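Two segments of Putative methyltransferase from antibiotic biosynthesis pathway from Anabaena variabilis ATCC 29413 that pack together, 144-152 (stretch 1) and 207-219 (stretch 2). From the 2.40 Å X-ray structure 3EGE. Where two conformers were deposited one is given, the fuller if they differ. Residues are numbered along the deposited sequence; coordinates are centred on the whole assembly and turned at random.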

ATOM      1  N   TYR A 144      16.447 -13.718  -2.586  1.00 65.31           N
ATOM      2  CA  TYR A 144      17.069 -13.098  -3.750  1.00 65.17           C
ATOM      3  C   TYR A 144      17.219 -11.589  -3.618  1.00 64.63           C
ATOM      4  O   TYR A 144      18.192 -11.033  -4.152  1.00 65.10           O
ATOM      5  N   PHE A 145      16.251 -10.944  -2.964  1.00 65.08           N
ATOM      6  CA  PHE A 145      16.206  -9.476  -2.804  1.00 65.73           C
ATOM      7  C   PHE A 145      16.024  -9.086  -1.328  1.00 64.94           C
ATOM      8  O   PHE A 145      14.944  -8.623  -0.930  1.00 64.73           O
ATOM      9  N   PRO A 146      17.099  -9.238  -0.515  1.00 65.57           N
ATOM     10  CA  PRO A 146      16.980  -8.987   0.964  1.00 66.66           C
ATOM     11  C   PRO A 146      16.582  -7.565   1.361  1.00 66.22           C
ATOM     12  O   PRO A 146      15.951  -7.360   2.414  1.00 66.76           O
ATOM     13  N   PHE A 147      16.982  -6.603   0.528  1.00 64.82           N
ATOM     14  CA  PHE A 147      16.642  -5.198   0.722  1.00 63.72           C
ATOM     15  C   PHE A 147      15.147  -4.927   0.869  1.00 63.82           C
ATOM     16  O   PHE A 147      14.762  -4.031   1.632  1.00 65.77           O
ATOM     17  N   LEU A 148      14.308  -5.687   0.168  1.00 63.42           N
ATOM     18  CA  LEU A 148      12.832  -5.549   0.302  1.00 63.35           C
ATOM     19  C   LEU A 148      12.353  -5.879   1.703  1.00 63.34           C
ATOM     20  O   LEU A 148      11.521  -5.194   2.231  1.00 65.36           O
ATOM     21  N   TRP A 149      12.938  -6.906   2.310  1.00 63.59           N
ATOM     22  CA  TRP A 149      12.612  -7.348   3.654  1.00 63.22           C
ATOM     23  C   TRP A 149      13.108  -6.358   4.714  1.00 63.87           C
ATOM     24  O   TRP A 149      12.381  -6.002   5.656  1.00 63.41           O
ATOM     25  N   GLU A 150      14.363  -5.953   4.537  1.00 65.12           N
ATOM     26  CA  GLU A 150      15.044  -4.987   5.386  1.00 66.01           C
ATOM     27  C   GLU A 150      14.334  -3.643   5.403  1.00 66.01           C
ATOM     28  O   GLU A 150      14.178  -3.044   6.468  1.00 67.72           O
ATOM     29  N   ASP A 151      13.880  -3.187   4.239  1.00 65.41           N
ATOM     30  CA  ASP A 151      13.130  -1.925   4.149  1.00 65.63           C
ATOM     31  C   ASP A 151      11.796  -2.031   4.857  1.00 65.69           C
ATOM     32  O   ASP A 151      11.399  -1.095   5.521  1.00 68.51           O
ATOM     33  N   ALA A 152      11.105  -3.152   4.694  1.00 64.79           N
ATOM     34  CA  ALA A 152       9.833  -3.386   5.352  1.00 63.93           C
ATOM     35  C   ALA A 152      10.000  -3.465   6.879  1.00 65.66           C
ATOM     36  O   ALA A 152       9.176  -2.945   7.630  1.00 65.68           O
ATOM     37  N   GLY A 207       8.408  -0.002 -10.812  1.00 69.52           N
ATOM     38  CA  GLY A 207       7.240   0.294  -9.992  1.00 68.97           C
ATOM     39  C   GLY A 207       7.375  -0.022  -8.513  1.00 70.44           C
ATOM     40  O   GLY A 207       6.410   0.159  -7.771  1.00 68.72           O
ATOM     41  N   ILE A 208       8.538  -0.537  -8.079  1.00 70.88           N
ATOM     42  CA  ILE A 208       8.793  -0.906  -6.672  1.00 69.75           C
ATOM     43  C   ILE A 208      10.032  -0.081  -6.265  1.00 71.24           C
ATOM     44  O   ILE A 208      11.176  -0.345  -6.725  1.00 70.27           O
ATOM     45  N   SER A 209       9.775   0.944  -5.445  1.00 71.82           N
ATOM     46  CA  SER A 209      10.787   1.964  -5.095  1.00 72.71           C
ATOM     47  C   SER A 209      12.020   1.418  -4.386  1.00 70.82           C
ATOM     48  O   SER A 209      13.103   1.953  -4.583  1.00 70.73           O
ATOM     49  N   SER A 210      11.851   0.352  -3.601  1.00 69.89           N
ATOM     50  CA  SER A 210      12.982  -0.316  -2.942  1.00 69.47           C
ATOM     51  C   SER A 210      14.097  -0.737  -3.902  1.00 69.62           C
ATOM     52  O   SER A 210      15.261  -0.653  -3.523  1.00 71.83           O
ATOM     53  N   PHE A 211      13.752  -1.154  -5.122  1.00 68.63           N
ATOM     54  CA  PHE A 211      14.760  -1.544  -6.125  1.00 68.50           C
ATOM     55  C   PHE A 211      15.666  -0.366  -6.525  1.00 69.49           C
ATOM     56  O   PHE A 211      16.905  -0.486  -6.472  1.00 68.95           O
ATOM     57  N   ALA A 212      15.055   0.772  -6.892  1.00 70.07           N
ATOM     58  CA  ALA A 212      15.819   1.982  -7.289  1.00 68.95           C
ATOM     59  C   ALA A 212      16.683   2.484  -6.123  1.00 69.14           C
ATOM     60  O   ALA A 212      17.857   2.843  -6.306  1.00 71.23           O
ATOM     61  N   LEU A 213      16.120   2.440  -4.930  1.00 67.96           N
ATOM     62  CA  LEU A 213      16.834   2.842  -3.721  1.00 68.47           C
ATOM     63  C   LEU A 213      17.881   1.845  -3.235  1.00 68.14           C
ATOM     64  O   LEU A 213      18.700   2.235  -2.402  1.00 67.98           O
ATOM     65  N   ALA A 214      17.860   0.590  -3.715  1.00 67.36           N
ATOM     66  CA  ALA A 214      18.803  -0.439  -3.232  1.00 66.58           C
ATOM     67  C   ALA A 214      20.156  -0.295  -3.922  1.00 66.29           C
ATOM     68  O   ALA A 214      20.254   0.396  -4.937  1.00 66.27           O
ATOM     69  N   ASN A 215      21.205  -0.890  -3.330  1.00 66.65           N
ATOM     70  CA  ASN A 215      22.558  -0.982  -3.973  1.00 65.70           C
ATOM     71  C   ASN A 215      22.318  -1.772  -5.287  1.00 64.78           C
ATOM     72  O   ASN A 215      21.761  -2.879  -5.263  1.00 64.73           O
ATOM     73  N   GLN A 216      22.707  -1.178  -6.409  1.00 64.42           N
ATOM     74  CA  GLN A 216      22.406  -1.769  -7.718  0.50 63.85           C
ATOM     75  C   GLN A 216      23.178  -3.041  -8.034  1.00 63.72           C
ATOM     76  O   GLN A 216      22.614  -3.925  -8.702  1.00 63.07           O
ATOM     77  N   ASP A 217      24.436  -3.148  -7.578  1.00 63.25           N
ATOM     78  CA  ASP A 217      25.187  -4.409  -7.746  1.00 62.93           C
ATOM     79  C   ASP A 217      24.466  -5.562  -7.013  1.00 61.60           C
ATOM     80  O   ASP A 217      24.484  -6.691  -7.480  1.00 60.00           O
ATOM     81  N   LEU A 218      23.862  -5.247  -5.863  1.00 62.19           N
ATOM     82  CA  LEU A 218      23.097  -6.189  -5.048  1.00 63.08           C
ATOM     83  C   LEU A 218      21.871  -6.668  -5.804  1.00 64.70           C
ATOM     84  O   LEU A 218      21.641  -7.887  -5.888  1.00 64.77           O
ATOM     85  N   VAL A 219      21.085  -5.711  -6.318  1.00 65.54           N
ATOM     86  CA  VAL A 219      19.893  -6.027  -7.154  1.00 65.72           C
ATOM     87  C   VAL A 219      20.303  -6.954  -8.302  1.00 65.88           C
ATOM     88  O   VAL A 219      19.681  -8.008  -8.532  1.00 66.80           O
TER

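F147 is the centre of this contact, with more of its surface covered by the other stretch than any other residue here. It lies in helix 146-152, its CA-to-CB bond points toward stretch 2, and with chi1 in the p well (chi2 84°) its ring settles as a knob among S210, F211, L218 and V219. A214 CB lies over one face of that ring, 3.7 Å from its centroid and close to the normal, a CH-pi contact for which a small methyl is well suited. At the ring's edge, F147 CD2 meets L218 CD2 at 3.8 Å, while F147 CZ reaches V219 CG2 at 3.7 Å.

F211 (chi1 m, chi2 -85°) leaves its backbone sideways, but its ring end comes nearer to stretch 1. It takes the edge of F147 on its face, with F147 CZ 3.5 Å from F211 CE1 and the planes at 80°. In turn it offers its own edge to the face of F145, an m rotamer, where F145 CD1 and F211 CE1 are 3.7 Å apart. Flat, polarizable rings suit this buried chain, since each edge directs weakly positive C-H groups at a neighbouring pi face. L148 (m, t) extends CD2 to 4.0 Å from F211 CE2 and 4.1 Å from I208 CG2, filling space with branched carbon.

S210 anchors the polar side. Its CB packs 3.4 Å from L148 CD2, yet its hydroxyl, with chi1 m, donates a hydrogen bond from OG to D151 OD2 at 2.6 Å; a short side chain thus serves both carbon and carboxylate. Water 2 reinforces the link, donating to D151 OD2 (2.6 Å) and S210 O (2.7 Å). Farther along, water 1 donates to Y144 O and L218 O, each 2.8 Å away, joining the two backbones.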

ATOM      1  CB  TYR A 144      16.278 -13.413  -5.029  1.00 63.97           C
ATOM      2  CG  TYR A 144      16.236 -14.878  -5.345  1.00 63.62           C
ATOM      3  CD1 TYR A 144      17.247 -15.492  -6.111  1.00 65.55           C
ATOM      4  CD2 TYR A 144      15.182 -15.670  -4.885  1.00 63.47           C
ATOM      5  CE1 TYR A 144      17.195 -16.870  -6.399  1.00 62.41           C
ATOM      6  CE2 TYR A 144      15.115 -17.022  -5.172  1.00 63.22           C
ATOM      7  CZ  TYR A 144      16.114 -17.620  -5.934  1.00 62.81           C
ATOM      8  OH  TYR A 144      16.015 -18.960  -6.197  1.00 61.49           O
ATOM      9  CB  PHE A 145      15.090  -8.905  -3.692  1.00 65.51           C
ATOM     10  CG  PHE A 145      15.238  -9.273  -5.157  1.00 66.15           C
ATOM     11  CD1 PHE A 145      16.354  -8.865  -5.875  1.00 63.79           C
ATOM     12  CD2 PHE A 145      14.260 -10.042  -5.813  1.00 67.56           C
ATOM     13  CE1 PHE A 145      16.499  -9.204  -7.231  1.00 67.38           C
ATOM     14  CE2 PHE A 145      14.403 -10.407  -7.152  1.00 64.76           C
ATOM     15  CZ  PHE A 145      15.522  -9.973  -7.870  1.00 64.97           C
ATOM     16  CB  PRO A 146      18.375  -9.353   1.499  1.00 66.88           C
ATOM     17  CG  PRO A 146      19.282  -9.203   0.318  1.00 66.69           C
ATOM     18  CD  PRO A 146      18.471  -9.639  -0.872  1.00 64.63           C
ATOM     19  CB  PHE A 147      17.258  -4.316  -0.359  1.00 63.74           C
ATOM     20  CG  PHE A 147      16.941  -4.747  -1.759  1.00 66.17           C
ATOM     21  CD1 PHE A 147      15.744  -4.357  -2.378  1.00 65.81           C
ATOM     22  CD2 PHE A 147      17.844  -5.565  -2.466  1.00 67.79           C
ATOM     23  CE1 PHE A 147      15.440  -4.785  -3.676  1.00 65.48           C
ATOM     24  CE2 PHE A 147      17.554  -5.980  -3.768  1.00 68.82           C
ATOM     25  CZ  PHE A 147      16.357  -5.583  -4.371  1.00 64.84           C
ATOM     26  CB  LEU A 148      12.094  -6.452  -0.686  1.00 63.45           C
ATOM     27  CG  LEU A 148      12.293  -6.235  -2.182  1.00 64.05           C
ATOM     28  CD1 LEU A 148      11.524  -7.305  -2.937  1.00 61.55           C
ATOM     29  CD2 LEU A 148      11.877  -4.828  -2.652  1.00 61.78           C
ATOM     30  CB  TRP A 149      13.245  -8.727   3.866  1.00 62.92           C
ATOM     31  CG  TRP A 149      12.847  -9.402   5.134  1.00 63.48           C
ATOM     32  CD1 TRP A 149      11.675 -10.053   5.382  1.00 60.16           C
ATOM     33  CD2 TRP A 149      13.643  -9.537   6.314  1.00 63.20           C
ATOM     34  NE1 TRP A 149      11.682 -10.562   6.651  1.00 60.30           N
ATOM     35  CE2 TRP A 149      12.863 -10.256   7.258  1.00 63.12           C
ATOM     36  CE3 TRP A 149      14.934  -9.112   6.674  1.00 61.56           C
ATOM     37  CZ2 TRP A 149      13.327 -10.568   8.533  1.00 65.16           C
ATOM     38  CZ3 TRP A 149      15.412  -9.424   7.935  1.00 61.79           C
ATOM     39  CH2 TRP A 149      14.604 -10.146   8.864  1.00 66.74           C
ATOM     40  CB  GLU A 150      16.485  -4.792   4.904  1.00 66.41           C
ATOM     41  CG  GLU A 150      17.394  -6.001   5.135  1.00 66.31           C
ATOM     42  CD  GLU A 150      18.661  -6.013   4.271  1.00 67.15           C
ATOM     43  OE1 GLU A 150      19.002  -5.026   3.581  1.00 73.60           O
ATOM     44  OE2 GLU A 150      19.317  -7.056   4.254  1.00 67.87           O
ATOM     45  CB  ASP A 151      12.906  -1.487   2.695  1.00 65.91           C
ATOM     46  CG  ASP A 151      14.190  -1.070   1.982  1.00 69.58           C
ATOM     47  OD1 ASP A 151      15.238  -0.839   2.644  1.00 70.02           O
ATOM     48  OD2 ASP A 151      14.124  -0.956   0.730  1.00 72.69           O
ATOM     49  CB  ALA A 152       9.176  -4.672   4.800  1.00 62.35           C
ATOM     50  CB  ILE A 208       8.998  -2.419  -6.539  1.00 70.59           C
ATOM     51  CG1 ILE A 208       7.801  -3.187  -7.158  1.00 69.92           C
ATOM     52  CG2 ILE A 208       9.234  -2.799  -5.053  1.00 69.37           C
ATOM     53  CD1 ILE A 208       8.020  -4.682  -7.292  1.00 67.94           C
ATOM     54  CB  SER A 209      10.169   3.154  -4.310  1.00 72.89           C
ATOM     55  OG  SER A 209       9.799   2.788  -2.980  1.00 77.49           O
ATOM     56  CB  SER A 210      12.543  -1.514  -2.093  1.00 69.62           C
ATOM     57  OG  SER A 210      12.032  -1.096  -0.835  1.00 78.06           O
ATOM     58  CB  PHE A 211      14.125  -2.220  -7.374  1.00 66.70           C
ATOM     59  CG  PHE A 211      13.767  -3.703  -7.180  1.00 65.75           C
ATOM     60  CD1 PHE A 211      14.732  -4.701  -7.386  1.00 62.34           C
ATOM     61  CD2 PHE A 211      12.481  -4.096  -6.802  1.00 59.46           C
ATOM     62  CE1 PHE A 211      14.420  -6.068  -7.221  1.00 62.67           C
ATOM     63  CE2 PHE A 211      12.152  -5.464  -6.615  1.00 61.63           C
ATOM     64  CZ  PHE A 211      13.119  -6.454  -6.827  1.00 62.41           C
ATOM     65  CB  ALA A 212      14.905   3.078  -7.789  1.00 67.19           C
ATOM     66  CB  LEU A 213      15.846   3.122  -2.566  1.00 68.86           C
ATOM     67  CG  LEU A 213      14.861   4.267  -2.873  1.00 73.26           C
ATOM     68  CD1 LEU A 213      13.736   4.308  -1.826  1.00 66.85           C
ATOM     69  CD2 LEU A 213      15.601   5.613  -3.012  1.00 65.96           C
ATOM     70  CB  ALA A 214      18.226  -1.845  -3.432  1.00 64.60           C
ATOM     71  CB  ASN A 215      23.567  -1.648  -3.017  1.00 64.79           C
ATOM     72  CG  ASN A 215      24.921  -1.991  -3.669  1.00 66.49           C
ATOM     73  OD1 ASN A 215      25.026  -2.888  -4.519  1.00 62.41           O
ATOM     74  ND2 ASN A 215      25.974  -1.338  -3.202  1.00 66.14           N
ATOM     75  CB  GLN A 216      22.485  -0.705  -8.829  0.50 63.68           C
ATOM     76  CG  GLN A 216      21.498   0.463  -8.605  0.50 61.33           C
ATOM     77  CD  GLN A 216      20.031   0.037  -8.559  0.50 58.40           C
ATOM     78  OE1 GLN A 216      19.461  -0.353  -9.568  0.50 62.85           O
ATOM     79  NE2 GLN A 216      19.413   0.154  -7.405  0.50 50.78           N
ATOM     80  CB  ASP A 217      26.607  -4.303  -7.199  1.00 64.39           C
ATOM     81  CG  ASP A 217      27.536  -3.466  -8.055  1.00 65.31           C
ATOM     82  OD1 ASP A 217      27.279  -3.233  -9.261  1.00 68.81           O
ATOM     83  OD2 ASP A 217      28.580  -3.090  -7.492  1.00 63.75           O
ATOM     84  CB  LEU A 218      22.682  -5.569  -3.694  1.00 62.93           C
ATOM     85  CG  LEU A 218      21.788  -6.368  -2.727  1.00 63.68           C
ATOM     86  CD1 LEU A 218      22.380  -7.770  -2.379  1.00 59.08           C
ATOM     87  CD2 LEU A 218      21.536  -5.530  -1.475  1.00 59.36           C
ATOM     88  CB  VAL A 219      19.178  -4.761  -7.760  1.00 65.24           C
ATOM     89  CG1 VAL A 219      18.035  -5.209  -8.699  1.00 63.21           C
ATOM     90  CG2 VAL A 219      18.635  -3.817  -6.644  1.00 59.15           C
TER
HETATM   91  O   HOH W   1      19.604  -8.664  -4.173  1.00 48.58           O
HETATM   92  O   HOH W   2      16.048  -0.446  -0.911  1.00 57.61           O